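Local structure of nicotinate-nucleotide pyrophosphorylase (Ehrlichia chaffeensis, 3L0G) at residues 128-133 / 165-170; 63-68 / 286-291; 145-150 / 279-284. The protein probably catalyses the decarboxylating transfer of phosphoribose to quinolinate, giving nicotinate mononucleotide for NAD(+) biosynthesis. All coordinates share one frame; numbering follows the deposited sequence.

Interaction 1 (128-133 / 165-170); sequences GIASIT and VCIGGG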
loop_
_atom_site.group_PDB
_atom_site.type_symbol
_atom_site.label_atom_id
_atom_site.label_comp_id
_atom_site.label_asym_id
_atom_site.label_seq_id
_atom_site.Cartn_x
_atom_site.Cartn_y
_atom_site.Cartn_z
ATOM N N GLY C 128 18.384 12.511 9.027
ATOM C CA GLY C 128 19.221 11.926 10.084
ATOM C C GLY C 128 20.051 10.762 9.570
ATOM O O GLY C 128 21.244 10.668 9.833
ATOM N N ILE C 129 19.434 9.879 8.805
ATOM C CA ILE C 129 20.186 8.764 8.200
ATOM C C ILE C 129 21.229 9.233 7.167
ATOM O O ILE C 129 22.380 8.833 7.209
ATOM C CB ILE C 129 19.228 7.751 7.601
ATOM C CG1 ILE C 129 18.391 7.129 8.732
ATOM C CG2 ILE C 129 19.989 6.673 6.800
ATOM C CD1 ILE C 129 17.199 6.239 8.244
ATOM N N ALA C 130 20.841 10.121 6.267
ATOM C CA ALA C 130 21.761 10.594 5.234
ATOM C C ALA C 130 22.946 11.286 5.900
ATOM O O ALA C 130 24.067 11.082 5.495
ATOM C CB ALA C 130 21.058 11.538 4.268
ATOM N N SER C 131 22.689 12.066 6.952
ATOM C CA SER C 131 23.752 12.794 7.629
ATOM C C SER C 131 24.701 11.882 8.421
ATOM O O SER C 131 25.916 12.066 8.358
ATOM C CB SER C 131 23.167 13.876 8.535
ATOM O OG SER C 131 22.266 14.714 7.807
ATOM N N ILE C 132 24.191 10.887 9.150
ATOM C CA ILE C 132 25.127 10.000 9.884
ATOM C C ILE C 132 25.974 9.172 8.873
ATOM O O ILE C 132 27.180 8.971 9.052
ATOM C CB ILE C 132 24.426 9.128 10.974
ATOM C CG1 ILE C 132 25.461 8.456 11.880
ATOM C CG2 ILE C 132 23.550 8.060 10.359
ATOM C CD1 ILE C 132 26.474 9.447 12.519
ATOM N N THR C 133 25.348 8.733 7.793
ATOM C CA THR C 133 26.050 7.996 6.746
ATOM C C THR C 133 27.186 8.828 6.189
ATOM O O THR C 133 28.339 8.372 6.105
ATOM C CB THR C 133 25.066 7.565 5.605
ATOM O OG1 THR C 133 24.071 6.685 6.154
ATOM C CG2 THR C 133 25.782 6.845 4.473
ATOM N N VAL C 165 20.625 6.137 3.171
ATOM C CA VAL C 165 22.041 5.725 3.215
ATOM C C VAL C 165 22.753 5.996 1.873
ATOM O O VAL C 165 23.849 6.544 1.859
ATOM C CB VAL C 165 22.204 4.243 3.628
ATOM C CG1 VAL C 165 23.656 3.760 3.363
ATOM C CG2 VAL C 165 21.810 4.069 5.114
ATOM N N CYS C 166 22.116 5.656 0.752
ATOM C CA CYS C 166 22.642 6.009 -0.562
ATOM C C CYS C 166 22.730 7.533 -0.785
ATOM O O CYS C 166 23.741 8.013 -1.268
ATOM C CB CYS C 166 21.881 5.276 -1.696
ATOM S SG CYS C 166 22.116 3.400 -1.556
ATOM N N ILE C 167 21.710 8.289 -0.390
ATOM C CA ILE C 167 21.805 9.750 -0.454
ATOM C C ILE C 167 23.035 10.242 0.285
ATOM O O ILE C 167 23.687 11.168 -0.192
ATOM C CB ILE C 167 20.534 10.487 0.066
ATOM C CG1 ILE C 167 19.339 10.156 -0.825
ATOM C CG2 ILE C 167 20.749 12.036 0.105
ATOM C CD1 ILE C 167 19.591 10.356 -2.364
ATOM N N GLY C 168 23.372 9.595 1.402
ATOM C CA GLY C 168 24.528 9.967 2.233
ATOM C C GLY C 168 25.909 9.509 1.774
ATOM O O GLY C 168 26.925 9.840 2.427
ATOM N N GLY C 169 25.965 8.782 0.651
ATOM C CA GLY C 169 27.218 8.327 0.039
ATOM C C GLY C 169 27.477 6.843 0.260
ATOM O O GLY C 169 28.521 6.339 -0.124
ATOM N N GLY C 170 26.532 6.149 0.894
ATOM C CA GLY C 170 26.642 4.716 1.162
ATOM C C GLY C 170 26.065 3.836 0.054
ATOM O O GLY C 170 25.637 4.326 -1.000
#
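Thr133 meets the last turn of helix 158-167 with its methyl: CG2 lies 3.3 Å from Val165 O and 3.7 Å from Gly170 N, two atoms already joined by a backbone hydrogen bond. The first torsion separates the work of the two branches. CG2 stands anti to the backbone N and points at the turn, while OG1 (chi1 -62°) is folded back over its own helix and hydrogen-bonds to Ile129 O at 2.9 Å, coming from 39° above that carbonyl's plane. Ile129 O also accepts from Thr133 N; the bond from Thr133 OG1 is what fixes the hydroxyl's rotation. Behind it, Val165 crosses Thr133 at about a right angle and sets CG2 3.6 Å from Thr133 OG1. The same Val165 CG2 touches Ile129 CG2, also at 3.6 Å. Beside these groups the main chains come together, with the CA atoms of Ala130 and Gly168 4.1 Å apart and a CA-H...O contact from Gly168 to Ala130 O; Gly168, lacking a side chain, permits the approach.

The packing slackens on the flank of Ala130 and Ile167. Their nearest side-chain atoms, Ala130 CB and Ile167 CG2, are 4.2 Å apart, and Ile167 turns off helix 116-139 to pack on Val67 and Cys68. Ser131 points away, its OG hydrogen-bonded to Ser127 O and Val66 N. The tight half is thus a helix packed against a helix terminus: Gly169, at phi 105°, closes helix 158-167 in a Schellman motif.

Interaction 2 (63-68 / 286-291); sequences ENLVVC and QNKDIG
The carboxylate of Glu63 has the aliphatic chain of Lys288 over one face and polar partners at both oxygens. Lys288 CD sits above that face, 3.8 Å from Glu63 CD. At one end Asp289 N donates to Glu63 OE2 over 3.0 Å with an angle of 156° at the hydrogen, reaching the anti side and lying 19° out of the carboxylate plane. At the other end Glu63 OE1 forms a long salt bridge of 3.5 Å with Lys288 NZ, weak as a hydrogen bond, with the ammonium well above the carboxylate plane, on the same side as Lys288 CD. A water completes this end: it donates to Glu63 OE1 and to Asn64 O, and accepts from Lys288 NZ at 2.8 Å, so within this contact the shorter link from the ammonium runs through the water. The Asp289 carboxylate stands nearly perpendicular to that of Glu63, planes 87° apart. Its OD2 remains 5.4 Å from Glu63 OE2, and the nearby lysine probably eases this like-charge proximity.

Beneath the charged groups the contact is apolar. Lys288 slides past Leu65 in the opposite direction, its CB 3.6 Å from Leu65 CD2; the bend at its second torsion turns CD and NZ toward the Glu63 carboxylate. The same Leu65 methyl meets Ile290 CG1 at 3.7 Å, on the buried side, where Ile290 also rests on Ile123 of helix 116-139.

Backbone bonds of Asp289 with Arg62 and of Lys288 with Gln124 extend the attachment, and Asn287 N binds Ser284 OG of the second subunit. The arrangement marks where the chain returns from the C-terminal domain to lay strand 290-294 along strand 54-61, completing the four-stranded antiparallel sheet of the N-terminal alpha/beta sandwich of quinolinate phosphoribosyltransferases.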
loop_
_atom_site.group_PDB
_atom_site.type_symbol
_atom_site.label_atom_id
_atom_site.label_comp_id
_atom_site.label_asym_id
_atom_site.label_seq_id
_atom_site.Cartn_x
_atom_site.Cartn_y
_atom_site.Cartn_z
ATOM N N GLU C 63 20.143 23.199 11.970
ATOM C CA GLU C 63 21.562 22.805 12.092
ATOM C C GLU C 63 22.038 22.281 10.754
ATOM O O GLU C 63 21.238 22.102 9.854
ATOM C CB GLU C 63 21.732 21.691 13.117
ATOM C CG GLU C 63 20.704 20.569 12.903
ATOM C CD GLU C 63 20.867 19.365 13.811
ATOM O OE1 GLU C 63 22.006 18.968 14.118
ATOM O OE2 GLU C 63 19.826 18.786 14.170
ATOM N N ASN C 64 23.338 22.006 10.653
ATOM C CA ASN C 64 23.952 21.378 9.484
ATOM C C ASN C 64 23.318 19.999 9.225
ATOM O O ASN C 64 23.038 19.262 10.165
ATOM C CB ASN C 64 25.468 21.156 9.716
ATOM C CG ASN C 64 26.304 22.459 9.678
ATOM O OD1 ASN C 64 25.788 23.544 9.484
ATOM N ND2 ASN C 64 27.614 22.318 9.840
ATOM N N LEU C 65 23.139 19.646 7.958
ATOM C CA LEU C 65 22.614 18.333 7.608
ATOM C C LEU C 65 22.772 18.035 6.124
ATOM O O LEU C 65 23.035 18.948 5.294
ATOM C CB LEU C 65 21.157 18.175 8.043
ATOM C CG LEU C 65 20.174 19.297 7.709
ATOM C CD1 LEU C 65 19.815 19.202 6.233
ATOM C CD2 LEU C 65 18.903 19.168 8.544
ATOM N N VAL C 66 22.707 16.745 5.821
ATOM C CA VAL C 66 22.603 16.272 4.451
ATOM C C VAL C 66 21.112 16.164 4.181
ATOM O O VAL C 66 20.396 15.455 4.903
ATOM C CB VAL C 66 23.295 14.927 4.234
ATOM C CG1 VAL C 66 23.030 14.462 2.843
ATOM C CG2 VAL C 66 24.869 15.035 4.482
ATOM N N VAL C 67 20.631 16.887 3.176
ATOM C CA VAL C 67 19.190 16.930 2.883
ATOM C C VAL C 67 18.736 15.575 2.380
ATOM O O VAL C 67 19.381 15.004 1.489
ATOM C CB VAL C 67 18.846 18.023 1.830
ATOM C CG1 VAL C 67 17.378 17.958 1.426
ATOM C CG2 VAL C 67 19.146 19.425 2.372
ATOM N N CYS C 68 17.652 15.049 2.951
ATOM C CA CYS C 68 17.061 13.796 2.448
ATOM C C CYS C 68 15.561 13.755 2.740
ATOM O O CYS C 68 15.122 14.170 3.804
ATOM C CB CYS C 68 17.759 12.593 3.055
ATOM S SG CYS C 68 17.481 11.023 2.121
ATOM N N GLN C 286 20.515 9.994 15.269
ATOM C CA GLN C 286 19.817 11.241 15.638
ATOM C C GLN C 286 19.036 11.812 14.471
ATOM O O GLN C 286 19.621 12.086 13.448
ATOM C CB GLN C 286 20.830 12.287 16.051
ATOM C CG GLN C 286 21.650 11.918 17.227
ATOM C CD GLN C 286 20.783 11.811 18.463
ATOM O OE1 GLN C 286 20.067 12.764 18.812
ATOM N NE2 GLN C 286 20.806 10.625 19.110
ATOM N N ASN C 287 17.732 12.031 14.634
ATOM C CA ASN C 287 16.963 12.820 13.677
ATOM C C ASN C 287 17.571 14.222 13.640
ATOM O O ASN C 287 18.071 14.704 14.659
ATOM C CB ASN C 287 15.486 12.947 14.092
ATOM C CG ASN C 287 14.633 11.774 13.653
ATOM O OD1 ASN C 287 13.375 11.867 13.596
ATOM N ND2 ASN C 287 15.280 10.673 13.329
ATOM N N LYS C 288 17.528 14.868 12.476
ATOM C CA LYS C 288 17.909 16.270 12.356
ATOM C C LYS C 288 16.723 17.166 12.690
ATOM O O LYS C 288 15.551 16.799 12.530
ATOM C CB LYS C 288 18.427 16.573 10.961
ATOM C CG LYS C 288 19.735 15.866 10.637
ATOM C CD LYS C 288 20.817 16.293 11.624
ATOM C CE LYS C 288 22.186 15.990 11.123
ATOM N NZ LYS C 288 23.205 16.369 12.137
ATOM N N ASP C 289 17.049 18.352 13.171
ATOM C CA ASP C 289 16.075 19.308 13.590
ATOM C C ASP C 289 15.781 20.228 12.413
ATOM O O ASP C 289 16.681 20.945 11.906
ATOM C CB ASP C 289 16.605 20.074 14.826
ATOM C CG ASP C 289 15.554 20.935 15.472
ATOM O OD1 ASP C 289 14.413 20.943 14.961
ATOM O OD2 ASP C 289 15.875 21.641 16.471
ATOM N N ILE C 290 14.523 20.178 11.988
ATOM C CA ILE C 290 13.980 20.908 10.834
ATOM C C ILE C 290 12.564 21.316 11.222
ATOM O O ILE C 290 11.847 20.512 11.796
ATOM C CB ILE C 290 13.916 20.004 9.584
ATOM C CG1 ILE C 290 15.316 19.466 9.249
ATOM C CG2 ILE C 290 13.311 20.748 8.372
ATOM C CD1 ILE C 290 15.343 18.327 8.185
ATOM N N GLY C 291 12.171 22.558 10.943
ATOM C CA GLY C 291 10.854 23.055 11.384
ATOM C C GLY C 291 10.063 23.717 10.296
ATOM O O GLY C 291 10.593 23.967 9.240
HETATM O O HOH W 1 23.932 19.038 12.601
#

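Interaction 3 (145-150 / 279-284); sequences VKIRST and GCITNS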
loop_
_atom_site.group_PDB
_atom_site.type_symbol
_atom_site.label_atom_id
_atom_site.label_comp_id
_atom_site.label_asym_id
_atom_site.label_seq_id
_atom_site.Cartn_x
_atom_site.Cartn_y
_atom_site.Cartn_z
ATOM N N VAL C 145 37.169 1.846 0.836
ATOM C CA VAL C 145 35.985 1.321 1.501
ATOM C C VAL C 145 34.687 2.048 1.114
ATOM O O VAL C 145 34.660 3.275 0.989
ATOM C CB VAL C 145 36.168 1.335 3.019
ATOM C CG1 VAL C 145 34.887 0.943 3.708
ATOM C CG2 VAL C 145 37.295 0.390 3.400
ATOM N N LYS C 146 33.632 1.275 0.907
ATOM C CA LYS C 146 32.268 1.822 0.824
ATOM C C LYS C 146 31.484 1.483 2.095
ATOM O O LYS C 146 31.586 0.378 2.627
ATOM C CB LYS C 146 31.542 1.273 -0.415
ATOM C CG LYS C 146 32.287 1.514 -1.758
ATOM C CD LYS C 146 32.389 3.007 -2.030
ATOM C CE LYS C 146 33.071 3.322 -3.334
ATOM N NZ LYS C 146 33.030 4.795 -3.582
ATOM N N ILE C 147 30.707 2.435 2.589
ATOM C CA ILE C 147 29.819 2.203 3.731
ATOM C C ILE C 147 28.517 1.560 3.216
ATOM O O ILE C 147 27.926 2.058 2.247
ATOM C CB ILE C 147 29.502 3.537 4.462
ATOM C CG1 ILE C 147 30.806 4.192 5.011
ATOM C CG2 ILE C 147 28.476 3.316 5.551
ATOM C CD1 ILE C 147 31.724 3.245 5.893
ATOM N N ARG C 148 28.097 0.444 3.836
ATOM C CA ARG C 148 26.851 -0.234 3.462
ATOM C C ARG C 148 25.800 -0.239 4.539
ATOM O O ARG C 148 26.113 -0.226 5.740
ATOM C CB ARG C 148 27.075 -1.666 3.002
ATOM C CG ARG C 148 27.876 -1.673 1.695
ATOM C CD ARG C 148 27.426 -2.602 0.626
ATOM N NE ARG C 148 27.879 -3.946 0.857
ATOM C CZ ARG C 148 28.256 -4.817 -0.082
ATOM N NH1 ARG C 148 28.291 -4.509 -1.370
ATOM N NH2 ARG C 148 28.618 -6.033 0.299
ATOM N N SER C 149 24.543 -0.221 4.093
ATOM C CA SER C 149 23.423 -0.392 4.984
ATOM C C SER C 149 23.289 -1.880 5.253
ATOM O O SER C 149 23.985 -2.705 4.629
ATOM C CB SER C 149 22.137 0.170 4.387
ATOM O OG SER C 149 21.840 -0.443 3.129
ATOM N N THR C 150 22.425 -2.186 6.212
ATOM C CA THR C 150 22.021 -3.522 6.600
ATOM C C THR C 150 20.492 -3.652 6.493
ATOM O O THR C 150 19.847 -2.772 5.951
ATOM C CB THR C 150 22.389 -3.783 8.054
ATOM O OG1 THR C 150 21.644 -2.887 8.889
ATOM C CG2 THR C 150 23.924 -3.566 8.305
ATOM N N GLY C 279 24.844 -1.191 11.226
ATOM C CA GLY C 279 23.436 -1.263 11.640
ATOM C C GLY C 279 22.958 0.063 12.193
ATOM O O GLY C 279 21.846 0.488 11.909
ATOM N N CYS C 280 23.819 0.753 12.927
ATOM C CA CYS C 280 23.445 1.959 13.651
ATOM C C CYS C 280 23.351 3.241 12.761
ATOM O O CYS C 280 23.158 4.327 13.271
ATOM C CB CYS C 280 24.404 2.135 14.852
ATOM S SG CYS C 280 24.251 0.830 16.191
ATOM N N ILE C 281 23.493 3.123 11.428
ATOM C CA ILE C 281 23.151 4.263 10.539
ATOM C C ILE C 281 21.679 4.273 10.082
ATOM O O ILE C 281 21.216 5.272 9.529
ATOM C CB ILE C 281 24.084 4.438 9.338
ATOM C CG1 ILE C 281 24.132 3.188 8.443
ATOM C CG2 ILE C 281 25.482 4.802 9.833
ATOM C CD1 ILE C 281 24.991 3.373 7.167
ATOM N N THR C 282 20.949 3.181 10.323
ATOM C CA THR C 282 19.496 3.090 10.003
ATOM C C THR C 282 18.648 2.748 11.260
ATOM O O THR C 282 17.450 2.590 11.180
ATOM C CB THR C 282 19.210 2.064 8.893
ATOM O OG1 THR C 282 19.656 0.741 9.297
ATOM C CG2 THR C 282 19.922 2.434 7.617
ATOM N N ASN C 283 19.303 2.603 12.407
ATOM C CA ASN C 283 18.617 2.587 13.679
ATOM C C ASN C 283 19.550 3.283 14.684
ATOM O O ASN C 283 20.759 3.457 14.411
ATOM C CB ASN C 283 18.211 1.151 14.062
ATOM C CG ASN C 283 19.372 0.294 14.431
ATOM O OD1 ASN C 283 19.983 0.503 15.477
ATOM N ND2 ASN C 283 19.717 -0.673 13.564
ATOM N N SER C 284 19.018 3.763 15.794
ATOM C CA SER C 284 19.867 4.394 16.825
ATOM C C SER C 284 20.689 5.609 16.341
ATOM O O SER C 284 21.807 5.803 16.772
ATOM C CB SER C 284 20.853 3.351 17.404
ATOM O OG SER C 284 20.168 2.194 17.862
HETATM O O HOH W 2 22.044 -0.287 8.471
#
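Ile281 reaches Ile147 across one end of the parallel sheet of the alpha/beta-barrel domain, from the loop after strand 275-277 to the neighbouring strand 146-148. Followed outward, its CB and CG2 lean on Ile132 of helix 116-139. At chi1 58° CG1 takes the crowded position between the backbone N and the carbonyl carbon; it makes no close contact with 145-150 itself, but from there the chain runs extended (chi2 176°), carrying CD1 down to strand 146-148. That terminal methyl does the touching: Ile281 CD1 is 3.8 Å from Ile147 CG2 and 4.0 Å from Arg148 O, with Thr133 OG1 also beside it. Ile147 answers with its CG2 branch, anti to the backbone N, the two side chains meeting at a slant. Thr133, Phe136 and Val165 close around Ile281, so this part of the contact is buried and largely apolar, Arg148 O and the Thr133 hydroxyl being the polar atoms against the methyl.

One step along the chain the side chain of Arg148 points away from the loop; its NH2 forms a salt bridge with Glu255, and its guanidinium makes a cation-pi contact with Tyr275. In the loop, Cys280, modelled in two conformers, is disulfide-linked to Cys259.

At the second point of approach no direct hydrogen bond crosses. Thr150 OG1 lies 3.7 Å from Gly279 CA and is hydrogen-bonded to Lys152 N, while Thr150 CG2 covers Gly279 N at 3.9 Å. Thr150 OG1 and Thr282 OG1 stay 4.2 Å apart, too far for a direct bond, and Thr282 OG1 is instead bonded to Lys152 O. A water spans the two threonines, accepting from Thr150 N at 3.0 Å and donating to Thr282 OG1 at 2.7 Å.

How the interactions relate
Interaction 1 stands between the other two, its centre about 11 Å from that of interaction 2 and about 8 Å from that of interaction 3; the latter two centres are about 18 Å apart. Helix 116-139 joins them. On one flank Ser131 OG lies 2.9 Å from Val66 N, and Ser131 CB packs 3.5 Å from Lys288 CE. On the other, Ile129 CG2 lies 3.3 Å from Ile281 O, and Thr133 OG1 3.6 Å from Ile281 CD1. Interactions 2 and 3 both reach the second subunit. A formic acid molecule, probably from the crystallisation liquor, lies about 5 Å from the side chain of Thr150 and may mark a pocket beside interaction 3.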